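Local coordinates for protein peptidoglycan hydrolase FlgJ (Sphingomonas sp. A1, PDB 3VWO) that probably cleaves peptidoglycan through its C-terminal glucosaminidase-family domain, the part described here, so that the flagellar rod can be assembled in the periplasm, at residues R69-E74 with R78-E83; T34-S39 with G145-Q150; P10-A15 with F25-A30. All coordinates share one frame; numbering follows the deposited sequence.

The three contacts illustrate how chemistry follows position in a lysozyme-like fold. Interaction 3 is core: four buried aliphatic residues join helices 2-19 and 23-34 without a single hydrogen bond between them. Interaction 2, partly buried, brings the loop that leaves helix 23-34 against helix 146-154 through one indole. It touches interaction 3 directly, since Leu-148 also packs on Val-27 and Ala-28, so both hold helix 23-34. Interaction 1 lies on the surface, on the other side of the chain's centre from interaction 3. It builds a two-stranded hairpin from backbone hydrogen bonds and charged side chains, and is nested in sequence inside the loop closed by interaction 2.

Interaction 1. Residues R69-E74 with R78-E83; sequences RTVEYE and RKVRVE
Arg-78 and Tyr-73 face each other as a non-hydrogen-bonded pair of an antiparallel beta hairpin, and their side chains run alongside one another in the same direction. With CG anti to the backbone N (chi1 -169°) and the chain extended as far as NE, the arginine runs beside the tyrosine side chain. Its CB lies 3.8 Å from Tyr-73 CE1, and its CG comes closer, 3.5 Å from the same CE1. CD remains beside that ring carbon, while NE reaches the hydroxyl, giving a weak hydrogen bond of 3.4 Å from Arg-78 NE to Tyr-73 OH. Beyond it, Val-71 lies over one face of the guanidinium, with CG1 3.7 Å from Arg-78 CZ, and NH2 ends near both valine methyls.

The other face of the sheet is governed by charge. Arg-81 NH1 donates to Glu-72 OE1 at 2.8 Å, on the anti side of the carboxylate and tilted out of its plane, which stands 81° from the guanidinium plane. A weak branch joins Arg-81 NH1 to Glu-74 OE1 at 3.2 Å, and it is the less certain because Glu-74 is poorly ordered. Arg-81 NE pairs with Glu-83 OE2 at 3.3 Å, so one guanidinium gathers three acidic side chains into a network. Glu-72 OE2 turns to a different cation, Lys-56.

Beneath these side chains, Thr-70 with Arg-81 and Glu-72 with Lys-79 exchange paired backbone hydrogen bonds, and the short strand segments run at 144° to each other. The hairpin of strands 65-74 and 77-86 stands at the surface, between the loop after helix 23-34 and helix 91-104 in sequence. The hydroxyl of Thr-131, from the loop between helices 117-127 and 135-143, bonds to Tyr-73 N and ties the hairpin to the helical part.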
loop_
_atom_site.group_PDB
_atom_site.type_symbol
_atom_site.label_atom_id
_atom_site.label_comp_id
_atom_site.label_asym_id
_atom_site.label_seq_id
_atom_site.Cartn_x
_atom_site.Cartn_y
_atom_site.Cartn_z
ATOM N N ARG A 69 12.906 -10.037 -0.993
ATOM C CA ARG A 69 13.157 -10.115 0.431
ATOM C C ARG A 69 12.045 -9.359 1.133
ATOM O O ARG A 69 11.603 -8.316 0.653
ATOM C CB ARG A 69 14.510 -9.464 0.735
ATOM C CG ARG A 69 14.726 -9.068 2.177
ATOM C CD ARG A 69 15.990 -8.217 2.323
ATOM N NE ARG A 69 16.165 -7.743 3.694
ATOM C CZ ARG A 69 15.548 -6.682 4.203
ATOM N NH1 ARG A 69 14.707 -5.973 3.460
ATOM N NH2 ARG A 69 15.763 -6.331 5.464
ATOM N N THR A 70 11.576 -9.894 2.254
ATOM C CA THR A 70 10.556 -9.208 3.034
ATOM C C THR A 70 10.728 -9.455 4.532
ATOM O O THR A 70 11.177 -10.523 4.951
ATOM C CB THR A 70 9.141 -9.618 2.592
ATOM O OG1 THR A 70 8.180 -8.733 3.182
ATOM C CG2 THR A 70 8.846 -11.054 2.996
ATOM N N VAL A 71 10.372 -8.451 5.328
ATOM C CA VAL A 71 10.498 -8.519 6.776
ATOM C C VAL A 71 9.118 -8.628 7.409
ATOM O O VAL A 71 8.216 -7.849 7.099
ATOM C CB VAL A 71 11.192 -7.265 7.334
ATOM C CG1 VAL A 71 11.312 -7.351 8.851
ATOM C CG2 VAL A 71 12.561 -7.091 6.694
ATOM N N GLU A 72 8.952 -9.602 8.293
ATOM C CA GLU A 72 7.666 -9.804 8.955
ATOM C C GLU A 72 7.879 -10.026 10.443
ATOM O O GLU A 72 8.940 -10.480 10.861
ATOM C CB GLU A 72 6.927 -10.990 8.331
ATOM C CG GLU A 72 6.629 -10.813 6.845
ATOM C CD GLU A 72 6.007 -12.044 6.218
ATOM O OE1 GLU A 72 5.886 -13.073 6.916
ATOM O OE2 GLU A 72 5.641 -11.982 5.025
ATOM N N TYR A 73 6.878 -9.691 11.248
ATOM C CA TYR A 73 6.995 -9.880 12.684
ATOM C C TYR A 73 5.982 -10.905 13.166
ATOM O O TYR A 73 4.802 -10.852 12.812
ATOM C CB TYR A 73 6.849 -8.548 13.426
ATOM C CG TYR A 73 7.907 -7.546 13.030
ATOM C CD1 TYR A 73 9.133 -7.504 13.683
ATOM C CD2 TYR A 73 7.693 -6.661 11.981
ATOM C CE1 TYR A 73 10.111 -6.595 13.308
ATOM C CE2 TYR A 73 8.663 -5.751 11.601
ATOM C CZ TYR A 73 9.870 -5.723 12.267
ATOM O OH TYR A 73 10.834 -4.819 11.886
ATOM N N GLU A 74 6.468 -11.867 13.941
ATOM C CA GLU A 74 5.617 -12.871 14.558
ATOM C C GLU A 74 6.002 -12.904 16.026
ATOM O O GLU A 74 7.129 -13.266 16.359
ATOM C CB GLU A 74 5.844 -14.238 13.913
ATOM C CG GLU A 74 6.500 -14.178 12.536
ATOM C CD GLU A 74 5.637 -14.769 11.435
ATOM O OE1 GLU A 74 5.842 -15.952 11.090
ATOM O OE2 GLU A 74 4.761 -14.048 10.908
ATOM N N ARG A 78 11.546 -10.951 14.838
ATOM C CA ARG A 78 11.692 -10.397 13.499
ATOM C C ARG A 78 12.029 -11.520 12.525
ATOM O O ARG A 78 12.890 -12.357 12.805
ATOM C CB ARG A 78 12.797 -9.338 13.495
ATOM C CG ARG A 78 12.888 -8.482 12.235
ATOM C CD ARG A 78 13.709 -7.232 12.526
ATOM N NE ARG A 78 13.793 -6.314 11.394
ATOM C CZ ARG A 78 14.602 -6.489 10.356
ATOM N NH1 ARG A 78 15.383 -7.560 10.300
ATOM N NH2 ARG A 78 14.625 -5.600 9.369
ATOM N N LYS A 79 11.342 -11.542 11.386
ATOM C CA LYS A 79 11.567 -12.570 10.376
ATOM C C LYS A 79 12.010 -11.963 9.047
ATOM O O LYS A 79 11.457 -10.958 8.602
ATOM C CB LYS A 79 10.294 -13.399 10.177
ATOM C CG LYS A 79 9.961 -14.308 11.348
ATOM C CD LYS A 79 11.030 -15.383 11.510
ATOM C CE LYS A 79 10.785 -16.234 12.749
ATOM N NZ LYS A 79 9.464 -16.918 12.711
ATOM N N VAL A 80 13.021 -12.562 8.428
ATOM C CA VAL A 80 13.452 -12.136 7.100
ATOM C C VAL A 80 13.437 -13.310 6.132
ATOM O O VAL A 80 14.155 -14.289 6.321
ATOM C CB VAL A 80 14.863 -11.516 7.108
ATOM C CG1 VAL A 80 15.262 -11.107 5.693
ATOM C CG2 VAL A 80 14.915 -10.320 8.040
ATOM N N ARG A 81 12.613 -13.217 5.097
ATOM C CA ARG A 81 12.595 -14.252 4.073
ATOM C C ARG A 81 12.347 -13.698 2.678
ATOM O O ARG A 81 12.082 -12.510 2.499
ATOM C CB ARG A 81 11.564 -15.333 4.410
ATOM C CG ARG A 81 10.311 -14.814 5.080
ATOM C CD ARG A 81 9.328 -15.939 5.378
ATOM N NE ARG A 81 8.226 -15.480 6.221
ATOM C CZ ARG A 81 8.120 -15.740 7.519
ATOM N NH1 ARG A 81 7.085 -15.276 8.208
ATOM N NH2 ARG A 81 9.043 -16.471 8.131
ATOM N N VAL A 82 12.446 -14.579 1.693
ATOM C CA VAL A 82 12.150 -14.238 0.314
ATOM C C VAL A 82 10.802 -14.854 -0.043
ATOM O O VAL A 82 10.591 -16.051 0.147
ATOM C CB VAL A 82 13.243 -14.771 -0.634
ATOM C CG1 VAL A 82 12.811 -14.630 -2.086
ATOM C CG2 VAL A 82 14.558 -14.039 -0.387
ATOM N N GLU A 83 9.884 -14.025 -0.531
ATOM C CA GLU A 83 8.549 -14.485 -0.889
ATOM C C GLU A 83 8.202 -14.032 -2.297
ATOM O O GLU A 83 8.869 -13.170 -2.853
ATOM C CB GLU A 83 7.522 -13.918 0.087
ATOM C CG GLU A 83 7.812 -14.206 1.547
ATOM C CD GLU A 83 7.167 -15.489 2.031
ATOM O OE1 GLU A 83 6.972 -16.407 1.207
ATOM O OE2 GLU A 83 6.847 -15.572 3.235
#

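Interaction 2. Residues T34-S39 with G145-Q150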
loop_
_atom_site.group_PDB
_atom_site.type_symbol
_atom_site.label_atom_id
_atom_site.label_comp_id
_atom_site.label_asym_id
_atom_site.label_seq_id
_atom_site.Cartn_x
_atom_site.Cartn_y
_atom_site.Cartn_z
ATOM N N THR A 34 6.532 1.945 0.574
ATOM C CA THR A 34 7.678 1.928 -0.337
ATOM C C THR A 34 8.705 3.025 -0.076
ATOM O O THR A 34 9.596 3.236 -0.897
ATOM C CB THR A 34 7.240 2.075 -1.800
ATOM O OG1 THR A 34 6.647 3.367 -1.993
ATOM C CG2 THR A 34 6.266 0.986 -2.186
ATOM N N GLY A 35 8.582 3.727 1.045
ATOM C CA GLY A 35 9.481 4.838 1.325
ATOM C C GLY A 35 9.406 5.914 0.253
ATOM O O GLY A 35 10.426 6.362 -0.274
ATOM N N TRP A 36 8.185 6.332 -0.070
ATOM C CA TRP A 36 7.948 7.322 -1.118
ATOM C C TRP A 36 8.550 6.891 -2.453
ATOM O O TRP A 36 9.071 7.711 -3.209
ATOM C CB TRP A 36 8.464 8.704 -0.703
ATOM C CG TRP A 36 7.790 9.249 0.519
ATOM C CD1 TRP A 36 8.135 9.021 1.823
ATOM C CD2 TRP A 36 6.655 10.120 0.553
ATOM N NE1 TRP A 36 7.280 9.692 2.662
ATOM C CE2 TRP A 36 6.364 10.377 1.910
ATOM C CE3 TRP A 36 5.856 10.708 -0.431
ATOM C CZ2 TRP A 36 5.307 11.194 2.305
ATOM C CZ3 TRP A 36 4.804 11.518 -0.031
ATOM C CH2 TRP A 36 4.545 11.754 1.321
ATOM N N GLY A 37 8.468 5.593 -2.729
ATOM C CA GLY A 37 8.896 5.048 -3.999
ATOM C C GLY A 37 10.349 4.589 -4.028
ATOM O O GLY A 37 10.754 3.901 -4.957
ATOM N N LYS A 38 11.123 4.945 -3.009
ATOM C CA LYS A 38 12.558 4.603 -2.988
ATOM C C LYS A 38 12.806 3.116 -2.755
ATOM O O LYS A 38 13.891 2.613 -3.058
ATOM C CB LYS A 38 13.289 5.416 -1.919
ATOM C CG LYS A 38 13.149 6.923 -2.071
ATOM C CD LYS A 38 13.379 7.355 -3.510
ATOM C CE LYS A 38 13.003 8.816 -3.719
ATOM N NZ LYS A 38 13.223 9.244 -5.134
ATOM N N SER A 39 11.814 2.415 -2.203
ATOM C CA SER A 39 11.978 0.997 -1.889
ATOM C C SER A 39 10.889 0.127 -2.513
ATOM O O SER A 39 10.532 -0.921 -1.977
ATOM C CB SER A 39 12.011 0.775 -0.377
ATOM O OG SER A 39 13.044 1.537 0.219
ATOM N N GLY A 145 0.441 14.202 7.846
ATOM C CA GLY A 145 1.725 14.886 7.894
ATOM C C GLY A 145 1.871 16.036 6.912
ATOM O O GLY A 145 1.202 16.080 5.882
ATOM N N ASN A 146 2.758 16.972 7.232
ATOM C CA ASN A 146 2.993 18.129 6.374
ATOM C C ASN A 146 3.666 17.755 5.058
ATOM O O ASN A 146 3.471 18.424 4.044
ATOM C CB ASN A 146 3.819 19.190 7.107
ATOM C CG ASN A 146 3.051 19.849 8.240
ATOM O OD1 ASN A 146 1.835 20.025 8.162
ATOM N ND2 ASN A 146 3.761 20.216 9.301
ATOM N N ALA A 147 4.453 16.683 5.079
ATOM C CA ALA A 147 5.180 16.246 3.889
ATOM C C ALA A 147 4.219 15.858 2.771
ATOM O O ALA A 147 4.358 16.308 1.634
ATOM C CB ALA A 147 6.111 15.085 4.224
ATOM N N LEU A 148 3.238 15.024 3.101
ATOM C CA LEU A 148 2.244 14.607 2.119
ATOM C C LEU A 148 1.365 15.784 1.711
ATOM O O LEU A 148 1.047 15.950 0.535
ATOM C CB LEU A 148 1.387 13.466 2.669
ATOM C CG LEU A 148 0.187 13.029 1.825
ATOM C CD1 LEU A 148 0.640 12.469 0.484
ATOM C CD2 LEU A 148 -0.652 12.017 2.587
ATOM N N ARG A 149 0.986 16.602 2.689
ATOM C CA ARG A 149 0.093 17.732 2.451
ATOM C C ARG A 149 0.672 18.706 1.425
ATOM O O ARG A 149 -0.001 19.080 0.462
ATOM C CB ARG A 149 -0.218 18.454 3.767
ATOM C CG ARG A 149 -1.085 19.693 3.618
ATOM C CD ARG A 149 -1.366 20.353 4.968
ATOM N NE ARG A 149 -2.221 19.534 5.825
ATOM C CZ ARG A 149 -1.784 18.814 6.855
ATOM N NH1 ARG A 149 -0.494 18.810 7.168
ATOM N NH2 ARG A 149 -2.640 18.099 7.576
ATOM N N GLN A 150 1.924 19.103 1.631
ATOM C CA GLN A 150 2.605 19.999 0.700
ATOM C C GLN A 150 2.711 19.400 -0.700
ATOM O O GLN A 150 2.540 20.103 -1.697
ATOM C CB GLN A 150 3.999 20.373 1.219
ATOM C CG GLN A 150 4.079 21.745 1.884
ATOM C CD GLN A 150 3.581 21.746 3.319
ATOM O OE1 GLN A 150 2.553 22.346 3.634
ATOM N NE2 GLN A 150 4.321 21.080 4.201
#
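Trp-36 meets Leu-148 from a tight turn at a Schellman motif, in which Gly-35, just after helix 23-34, takes a positive phi. The same glycine opens a type I' beta turn that runs to Lys-38 and has Trp-36 at its second position. The indole CG lies beside the backbone N and anti to the carbonyl carbon (chi1 -61°). With chi2 at 86° the ring stands roughly upright on its stem and sends the benzo edge toward helix 146-154. There Leu-148 CB and, slightly farther off, CD1 both lie against Trp-36 CH2, the two side chains crossing at about a right angle. Ala-147 adds a looser touch, its CB 4.4 Å from Trp-36 CZ2.

The turn is braced by Thr-34, whose OG1 accepts from Gly-37 N at 3.0 Å, an ST motif, and also bonds to Ala-30 O. Around the indole, Phe-4 and Val-5 of helix 2-19 add apolar contacts, and Arg-151 makes a cation-pi interaction. The principle is that of a single aromatic edge linking a loop to a distant helix: Trp-36 CH2 lies 3.8 Å from Leu-148 CB, which sits in the plane of the ring.

Interaction 3. Residues P10-A15 with F25-A30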
loop_
_atom_site.group_PDB
_atom_site.type_symbol
_atom_site.label_atom_id
_atom_site.label_comp_id
_atom_site.label_asym_id
_atom_site.label_seq_id
_atom_site.Cartn_x
_atom_site.Cartn_y
_atom_site.Cartn_z
ATOM N N PRO A 10 -3.360 10.134 -9.527
ATOM C CA PRO A 10 -4.451 9.811 -10.458
ATOM C C PRO A 10 -4.985 8.387 -10.301
ATOM O O PRO A 10 -6.196 8.194 -10.223
ATOM C CB PRO A 10 -3.789 9.965 -11.827
ATOM C CG PRO A 10 -2.750 10.982 -11.612
ATOM C CD PRO A 10 -2.211 10.731 -10.234
ATOM N N GLN A 11 -4.089 7.407 -10.242
ATOM C CA GLN A 11 -4.495 6.014 -10.059
ATOM C C GLN A 11 -5.040 5.758 -8.658
ATOM O O GLN A 11 -5.883 4.879 -8.456
ATOM C CB GLN A 11 -3.324 5.074 -10.356
ATOM C CG GLN A 11 -2.872 5.078 -11.811
ATOM C CD GLN A 11 -2.057 6.303 -12.183
ATOM O OE1 GLN A 11 -1.600 7.046 -11.314
ATOM N NE2 GLN A 11 -1.876 6.523 -13.481
ATOM N N ALA A 12 -4.569 6.528 -7.688
ATOM C CA ALA A 12 -5.071 6.401 -6.330
ATOM C C ALA A 12 -6.527 6.856 -6.294
ATOM O O ALA A 12 -7.361 6.258 -5.615
ATOM C CB ALA A 12 -4.234 7.221 -5.378
ATOM N N ALA A 13 -6.825 7.906 -7.052
ATOM C CA ALA A 13 -8.176 8.470 -7.108
ATOM C C ALA A 13 -9.260 7.453 -7.493
ATOM O O ALA A 13 -10.303 7.366 -6.836
ATOM C CB ALA A 13 -8.206 9.674 -8.056
ATOM N N LYS A 14 -9.014 6.693 -8.555
ATOM C CA LYS A 14 -9.967 5.690 -9.029
ATOM C C LYS A 14 -10.239 4.601 -7.993
ATOM O O LYS A 14 -11.393 4.253 -7.728
ATOM C CB LYS A 14 -9.465 5.031 -10.318
ATOM C CG LYS A 14 -8.787 5.969 -11.300
ATOM C CD LYS A 14 -8.546 5.272 -12.636
ATOM C CE LYS A 14 -7.666 4.039 -12.483
ATOM N NZ LYS A 14 -6.208 4.368 -12.385
ATOM N N ALA A 15 -9.173 4.051 -7.415
ATOM C CA ALA A 15 -9.320 2.998 -6.412
ATOM C C ALA A 15 -9.923 3.557 -5.128
ATOM O O ALA A 15 -10.685 2.878 -4.431
ATOM C CB ALA A 15 -7.971 2.347 -6.121
ATOM N N PHE A 25 -5.196 9.029 1.158
ATOM C CA PHE A 25 -5.008 7.950 2.123
ATOM C C PHE A 25 -4.248 6.818 1.461
ATOM O O PHE A 25 -3.370 6.204 2.066
ATOM C CB PHE A 25 -6.345 7.379 2.606
ATOM C CG PHE A 25 -7.055 8.235 3.631
ATOM C CD1 PHE A 25 -6.743 9.573 3.795
ATOM C CD2 PHE A 25 -8.030 7.674 4.441
ATOM C CE1 PHE A 25 -7.413 10.351 4.746
ATOM C CE2 PHE A 25 -8.703 8.442 5.392
ATOM C CZ PHE A 25 -8.391 9.780 5.544
ATOM N N LEU A 26 -4.616 6.527 0.217
ATOM C CA LEU A 26 -3.956 5.461 -0.532
ATOM C C LEU A 26 -2.547 5.876 -0.986
ATOM O O LEU A 26 -1.618 5.060 -0.998
ATOM C CB LEU A 26 -4.803 5.052 -1.730
ATOM C CG LEU A 26 -6.251 4.638 -1.430
ATOM C CD1 LEU A 26 -6.844 3.962 -2.647
ATOM C CD2 LEU A 26 -6.312 3.710 -0.229
ATOM N N VAL A 27 -2.382 7.138 -1.365
ATOM C CA VAL A 27 -1.034 7.635 -1.683
ATOM C C VAL A 27 -0.138 7.552 -0.451
ATOM O O VAL A 27 1.020 7.139 -0.533
ATOM C CB VAL A 27 -1.070 9.087 -2.183
ATOM C CG1 VAL A 27 0.356 9.619 -2.394
ATOM C CG2 VAL A 27 -1.875 9.180 -3.467
ATOM N N ALA A 28 -0.679 7.944 0.696
ATOM C CA ALA A 28 0.070 7.872 1.951
ATOM C C ALA A 28 0.481 6.441 2.296
ATOM O O ALA A 28 1.607 6.198 2.743
ATOM C CB ALA A 28 -0.748 8.475 3.085
ATOM N N GLN A 29 -0.429 5.492 2.100
ATOM C CA GLN A 29 -0.136 4.111 2.435
ATOM C C GLN A 29 0.942 3.578 1.503
ATOM O O GLN A 29 1.850 2.875 1.934
ATOM C CB GLN A 29 -1.380 3.220 2.339
ATOM C CG GLN A 29 -1.120 1.808 2.858
ATOM C CD GLN A 29 -2.368 0.948 2.921
ATOM O OE1 GLN A 29 -3.429 1.325 2.416
ATOM N NE2 GLN A 29 -2.244 -0.218 3.549
ATOM N N ALA A 30 0.836 3.920 0.226
ATOM C CA ALA A 30 1.854 3.524 -0.745
ATOM C C ALA A 30 3.207 4.148 -0.385
ATOM O O ALA A 30 4.267 3.507 -0.514
ATOM C CB ALA A 30 1.427 3.934 -2.137
#
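Val-27 and Leu-26 reach the facing alanines by different torsions. In Val-27, chi1 of 175° sends CG1 anti to the backbone N and puts CG2 beside that nitrogen, where it abuts Ala-12 CB at 3.6 Å. In Leu-26, CG itself is the atom beside the backbone N (chi1 -55°), and an extended second torsion carries CD1 outward from the helix. That methyl comes 4.0 Å from Ala-15 CB and 3.8 Å from Ala-12 O, so it lies over the helical turn that joins the two alanines. Closer to its own backbone, Leu-26 CB is 4.3 Å from Ala-12 CB.

The division of labour is a simple lesson in helix packing. Small alanine side chains give one helix a low surface, and the branched side chains of the other settle against it. At Ala-12 and Leu-26 the backbones draw near, their CA atoms 6.0 Å apart. The axes of the two short segments pass 9.2 Å from each other and are inclined at 121°. No hydrogen bond spans the contact, and all four touching residues are buried, so the join rests on apolar packing.

Helices 2-19 and 23-34 follow each other in the chain and are separated by three residues. Helix 91-104 covers both partners, with Phe-95 touching Ala-12 and Tyr-98 touching Leu-26. Another side of helix 23-34 is packed by helix 135-143, where Val-142 and Ile-143 meet Ala-28, which sets this contact within the helical core of the domain.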